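Long-range contact in Pre-mRNA-splicing factor SAD1 (Saccharomyces cerevisiae, PDB 4MSX), which promotes assembly of newly made U4 snRNA into the U4/U6 snRNP and is required for pre-mRNA splicing: residues V409-H419 and K471-Q481. Numbering follows the deposited sequence.
Sequences VKYRLKANVVH and KETFIQVWEKQ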
loop_
_atom_site.group_PDB
_atom_site.type_symbol
_atom_site.label_atom_id
_atom_site.label_comp_id
_atom_site.label_asym_id
_atom_site.label_seq_id
_atom_site.Cartn_x
_atom_site.Cartn_y
_atom_site.Cartn_z
ATOM N N VAL A 409 -18.612 -5.024 -20.948
ATOM C CA VAL A 409 -17.499 -5.566 -20.153
ATOM C C VAL A 409 -17.908 -5.456 -18.698
ATOM O O VAL A 409 -18.295 -4.383 -18.255
ATOM C CB VAL A 409 -16.221 -4.789 -20.427
ATOM C CG1 VAL A 409 -15.064 -5.310 -19.561
ATOM C CG2 VAL A 409 -15.881 -4.865 -21.925
ATOM N N LYS A 410 -17.885 -6.554 -17.957
ATOM C CA LYS A 410 -18.315 -6.515 -16.571
ATOM C C LYS A 410 -17.102 -6.320 -15.628
ATOM O O LYS A 410 -16.041 -6.910 -15.859
ATOM C CB LYS A 410 -18.971 -7.822 -16.188
ATOM C CG LYS A 410 -20.409 -7.966 -16.759
ATOM C CD LYS A 410 -20.951 -9.391 -16.573
ATOM C CE LYS A 410 -22.190 -9.646 -17.473
ATOM N NZ LYS A 410 -21.920 -9.541 -18.961
ATOM N N TYR A 411 -17.327 -5.574 -14.548
ATOM C CA TYR A 411 -16.297 -5.319 -13.515
ATOM C C TYR A 411 -16.893 -5.575 -12.134
ATOM O O TYR A 411 -18.097 -5.368 -11.929
ATOM C CB TYR A 411 -15.906 -3.819 -13.581
ATOM C CG TYR A 411 -14.887 -3.534 -14.642
ATOM C CD1 TYR A 411 -15.273 -3.186 -15.948
ATOM C CD2 TYR A 411 -13.529 -3.595 -14.341
ATOM C CE1 TYR A 411 -14.321 -2.929 -16.915
ATOM C CE2 TYR A 411 -12.582 -3.335 -15.292
ATOM C CZ TYR A 411 -12.971 -2.985 -16.566
ATOM O OH TYR A 411 -11.996 -2.742 -17.489
ATOM N N ARG A 412 -16.051 -5.960 -11.163
ATOM C CA ARG A 412 -16.508 -6.083 -9.790
ATOM C C ARG A 412 -15.592 -5.210 -8.894
ATOM O O ARG A 412 -14.391 -5.183 -9.139
ATOM C CB ARG A 412 -16.377 -7.542 -9.332
ATOM C CG ARG A 412 -17.486 -8.397 -9.989
ATOM C CD ARG A 412 -17.791 -9.697 -9.271
ATOM N NE ARG A 412 -18.889 -10.385 -9.957
ATOM C CZ ARG A 412 -19.430 -11.539 -9.570
ATOM N NH1 ARG A 412 -18.985 -12.164 -8.483
ATOM N NH2 ARG A 412 -20.426 -12.068 -10.277
ATOM N N LEU A 413 -16.177 -4.582 -7.891
ATOM C CA LEU A 413 -15.440 -3.658 -7.004
ATOM C C LEU A 413 -14.527 -4.468 -6.096
ATOM O O LEU A 413 -14.978 -5.426 -5.483
ATOM C CB LEU A 413 -16.431 -2.875 -6.163
ATOM C CG LEU A 413 -15.790 -1.845 -5.228
ATOM C CD1 LEU A 413 -15.079 -0.706 -6.042
ATOM C CD2 LEU A 413 -16.896 -1.280 -4.342
ATOM N N LYS A 414 -13.263 -4.058 -5.975
ATOM C CA LYS A 414 -12.273 -4.783 -5.176
ATOM C C LYS A 414 -11.675 -3.918 -4.059
ATOM O O LYS A 414 -11.221 -4.438 -3.051
ATOM C CB LYS A 414 -11.118 -5.265 -6.073
ATOM C CG LYS A 414 -11.512 -6.365 -7.115
ATOM C CD LYS A 414 -11.753 -7.747 -6.456
ATOM C CE LYS A 414 -10.491 -8.272 -5.725
ATOM N NZ LYS A 414 -9.296 -8.469 -6.608
ATOM N N ALA A 415 -11.668 -2.592 -4.245
ATOM C CA ALA A 415 -11.094 -1.710 -3.222
ATOM C C ALA A 415 -11.811 -0.369 -3.278
ATOM O O ALA A 415 -12.187 0.100 -4.378
ATOM C CB ALA A 415 -9.585 -1.502 -3.502
ATOM N N ASN A 416 -11.974 0.235 -2.106
ATOM C CA ASN A 416 -12.697 1.506 -1.967
ATOM C C ASN A 416 -11.931 2.378 -0.947
ATOM O O ASN A 416 -11.806 1.989 0.207
ATOM C CB ASN A 416 -14.120 1.193 -1.474
ATOM C CG ASN A 416 -15.045 2.426 -1.494
ATOM O OD1 ASN A 416 -15.056 3.174 -2.451
ATOM N ND2 ASN A 416 -15.770 2.652 -0.410
ATOM N N VAL A 417 -11.360 3.502 -1.390
ATOM C CA VAL A 417 -10.666 4.399 -0.443
ATOM C C VAL A 417 -11.664 5.490 -0.094
ATOM O O VAL A 417 -12.183 6.164 -0.986
ATOM C CB VAL A 417 -9.439 4.995 -1.085
ATOM C CG1 VAL A 417 -8.677 5.980 -0.096
ATOM C CG2 VAL A 417 -8.451 3.829 -1.466
ATOM N N VAL A 418 -11.855 5.700 1.192
ATOM C CA VAL A 418 -12.896 6.571 1.699
ATOM C C VAL A 418 -12.286 7.767 2.400
ATOM O O VAL A 418 -11.238 7.662 3.081
ATOM C CB VAL A 418 -13.741 5.764 2.699
ATOM C CG1 VAL A 418 -14.503 6.672 3.621
ATOM C CG2 VAL A 418 -14.682 4.813 1.885
ATOM N N HIS A 419 -12.953 8.909 2.254
ATOM C CA HIS A 419 -12.473 10.146 2.839
ATOM C C HIS A 419 -13.279 10.420 4.123
ATOM O O HIS A 419 -14.486 10.337 4.119
ATOM C CB HIS A 419 -12.660 11.300 1.844
ATOM C CG HIS A 419 -12.247 12.630 2.392
ATOM N ND1 HIS A 419 -13.129 13.679 2.536
ATOM C CD2 HIS A 419 -11.050 13.077 2.847
ATOM C CE1 HIS A 419 -12.490 14.718 3.050
ATOM N NE2 HIS A 419 -11.226 14.382 3.242
ATOM N N LYS A 471 -20.295 5.838 2.884
ATOM C CA LYS A 471 -19.154 6.724 3.218
ATOM C C LYS A 471 -18.668 7.422 1.963
ATOM O O LYS A 471 -18.984 6.985 0.821
ATOM C CB LYS A 471 -18.009 5.865 3.814
ATOM C CG LYS A 471 -18.412 5.248 5.148
ATOM C CD LYS A 471 -17.205 4.805 5.977
ATOM C CE LYS A 471 -17.632 4.297 7.364
ATOM N NZ LYS A 471 -16.517 3.607 8.133
ATOM N N GLU A 472 -17.863 8.462 2.145
ATOM C CA GLU A 472 -17.477 9.269 0.997
ATOM C C GLU A 472 -16.343 8.616 0.170
ATOM O O GLU A 472 -15.153 8.800 0.505
ATOM C CB GLU A 472 -17.020 10.611 1.498
ATOM C CG GLU A 472 -16.857 11.651 0.402
ATOM C CD GLU A 472 -16.312 12.987 0.919
ATOM O OE1 GLU A 472 -17.015 13.653 1.711
ATOM O OE2 GLU A 472 -15.180 13.389 0.533
ATOM N N THR A 473 -16.714 7.939 -0.915
ATOM C CA THR A 473 -15.750 7.264 -1.779
ATOM C C THR A 473 -14.884 8.298 -2.523
ATOM O O THR A 473 -15.367 9.356 -3.004
ATOM C CB THR A 473 -16.432 6.280 -2.781
ATOM O OG1 THR A 473 -15.410 5.615 -3.513
ATOM C CG2 THR A 473 -17.370 7.040 -3.787
ATOM N N PHE A 474 -13.581 8.032 -2.573
ATOM C CA PHE A 474 -12.645 8.931 -3.259
ATOM C C PHE A 474 -11.949 8.199 -4.420
ATOM O O PHE A 474 -11.828 8.744 -5.514
ATOM C CB PHE A 474 -11.577 9.413 -2.249
ATOM C CG PHE A 474 -10.565 10.369 -2.832
ATOM C CD1 PHE A 474 -10.947 11.639 -3.261
ATOM C CD2 PHE A 474 -9.212 10.014 -2.890
ATOM C CE1 PHE A 474 -10.016 12.527 -3.786
ATOM C CE2 PHE A 474 -8.269 10.911 -3.417
ATOM C CZ PHE A 474 -8.649 12.158 -3.849
ATOM N N ILE A 475 -11.422 6.991 -4.156
ATOM C CA ILE A 475 -10.821 6.169 -5.187
ATOM C C ILE A 475 -11.369 4.749 -5.108
ATOM O O ILE A 475 -11.556 4.216 -4.018
ATOM C CB ILE A 475 -9.253 6.055 -4.963
ATOM C CG1 ILE A 475 -8.550 7.257 -5.565
ATOM C CG2 ILE A 475 -8.703 4.756 -5.587
ATOM C CD1 ILE A 475 -7.107 7.354 -5.053
ATOM N N GLN A 476 -11.589 4.132 -6.252
ATOM C CA GLN A 476 -12.026 2.730 -6.264
ATOM C C GLN A 476 -11.222 1.957 -7.249
ATOM O O GLN A 476 -10.825 2.489 -8.278
ATOM C CB GLN A 476 -13.526 2.573 -6.730
ATOM C CG GLN A 476 -14.471 3.146 -5.675
ATOM C CD GLN A 476 -15.926 3.063 -6.113
ATOM O OE1 GLN A 476 -16.227 2.983 -7.332
ATOM N NE2 GLN A 476 -16.824 3.027 -5.131
ATOM N N VAL A 477 -11.085 0.660 -6.972
ATOM C CA VAL A 477 -10.390 -0.209 -7.926
ATOM C C VAL A 477 -11.416 -1.277 -8.312
ATOM O O VAL A 477 -11.977 -1.908 -7.433
ATOM C CB VAL A 477 -9.166 -0.931 -7.319
ATOM C CG1 VAL A 477 -8.553 -1.933 -8.333
ATOM C CG2 VAL A 477 -8.066 0.102 -6.885
ATOM N N TRP A 478 -11.670 -1.389 -9.607
ATOM C CA TRP A 478 -12.631 -2.384 -10.157
ATOM C C TRP A 478 -11.849 -3.392 -10.971
ATOM O O TRP A 478 -10.898 -3.013 -11.690
ATOM C CB TRP A 478 -13.644 -1.676 -11.067
ATOM C CG TRP A 478 -14.590 -0.802 -10.308
ATOM C CD1 TRP A 478 -14.320 0.458 -9.814
ATOM C CD2 TRP A 478 -15.936 -1.110 -9.903
ATOM N NE1 TRP A 478 -15.422 0.939 -9.150
ATOM C CE2 TRP A 478 -16.434 0.014 -9.221
ATOM C CE3 TRP A 478 -16.801 -2.216 -10.117
ATOM C CZ2 TRP A 478 -17.745 0.066 -8.689
ATOM C CZ3 TRP A 478 -18.094 -2.159 -9.599
ATOM C CH2 TRP A 478 -18.546 -1.030 -8.891
ATOM N N GLU A 479 -12.246 -4.674 -10.902
ATOM C CA GLU A 479 -11.495 -5.702 -11.587
ATOM C C GLU A 479 -12.400 -6.376 -12.653
ATOM O O GLU A 479 -13.563 -6.708 -12.377
ATOM C CB GLU A 479 -11.031 -6.801 -10.617
ATOM C CG GLU A 479 -10.246 -7.890 -11.342
ATOM C CD GLU A 479 -9.561 -8.904 -10.398
ATOM O OE1 GLU A 479 -10.010 -9.062 -9.223
ATOM O OE2 GLU A 479 -8.571 -9.538 -10.853
ATOM N N LYS A 480 -11.856 -6.512 -13.840
ATOM C CA LYS A 480 -12.640 -6.960 -15.001
ATOM C C LYS A 480 -12.942 -8.450 -14.816
ATOM O O LYS A 480 -12.096 -9.206 -14.327
ATOM C CB LYS A 480 -11.866 -6.687 -16.300
ATOM C CG LYS A 480 -12.484 -7.284 -17.586
ATOM C CD LYS A 480 -12.156 -6.412 -18.797
ATOM C CE LYS A 480 -10.781 -6.610 -19.312
ATOM N NZ LYS A 480 -10.491 -5.657 -20.431
ATOM N N GLN A 481 -14.181 -8.834 -15.098
ATOM C CA GLN A 481 -14.597 -10.236 -14.979
ATOM C C GLN A 481 -14.591 -10.897 -16.346
ATOM O O GLN A 481 -14.925 -10.249 -17.352
ATOM C CB GLN A 481 -16.025 -10.324 -14.429
ATOM C CG GLN A 481 -16.200 -9.603 -13.132
ATOM C CD GLN A 481 -15.252 -10.143 -12.073
ATOM O OE1 GLN A 481 -15.473 -11.242 -11.549
ATOM N NE2 GLN A 481 -14.171 -9.380 -11.759
HETATM O O HOH W 1 -16.835 -8.861 -19.164
HETATM O O HOH W 2 -17.874 4.546 -0.141
HETATM O O HOH W 3 -16.945 9.240 4.750
HETATM O O HOH W 4 -16.264 12.709 4.420
#
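Tyr-411 meets Lys-480 near the start of strand 409-421 and the end of strand 472-480, in an antiparallel ladder that is a worked example of how a sheet absorbs extra residues without breaking. One face of the Tyr-411 ring lies against the Lys-480 backbone, and Lys-480 CB sits off-centre over it, 4.1 Å from the ring centroid; the hydroxyl bonds onward to Pro-372 O. Next, Arg-412 and Glu-479 exchange both backbone bonds, and the Gln-481 side chain crosses that of Arg-412 at about a right angle, CD 3.5 Å from Arg-412 CG. Leu-413 places CG anti to the backbone N (chi1 -178°), which carries CD1 over the face of the Trp-478 five-membered ring, 3.7 Å from its centroid, while the indole NE1 donates to Gln-476 OE1. Replacing Trp-478 by alanine would probably open a gap against Leu-413 CD1 and leave Gln-476 OE1 without its NE1 donor. Lys-414, in the conformer described, folds back so that NZ makes a 2.8 Å salt bridge with Glu-479 OE1 from above the carboxylate plane. With Ala-415 it faces Val-477, whose O accepts from both backbone nitrogens: a classic beta bulge. Asn-416 OD1 is gripped twice, by Thr-473 OG1 at 2.7 Å in the carbonyl plane and by Gln-476 NE2 at 3.2 Å from above it. Val-417 faces Phe-474 and Ile-475 in a second bulge, and Leu-201 of helix 189-203 packs on the valine and isoleucine. Finally, His-419 ND1 donates to Glu-472 OE2 at 2.9 Å, a bent bond (135°), and NE2 bonds to Ser-438 OG. Within this ubiquitin-specific-protease fold, the chemistry implies buried polar groups satisfied partly inside the pair and partly by neighbouring elements, with the Glu-472 charge probably balanced chiefly by its Arg-393 salt bridge.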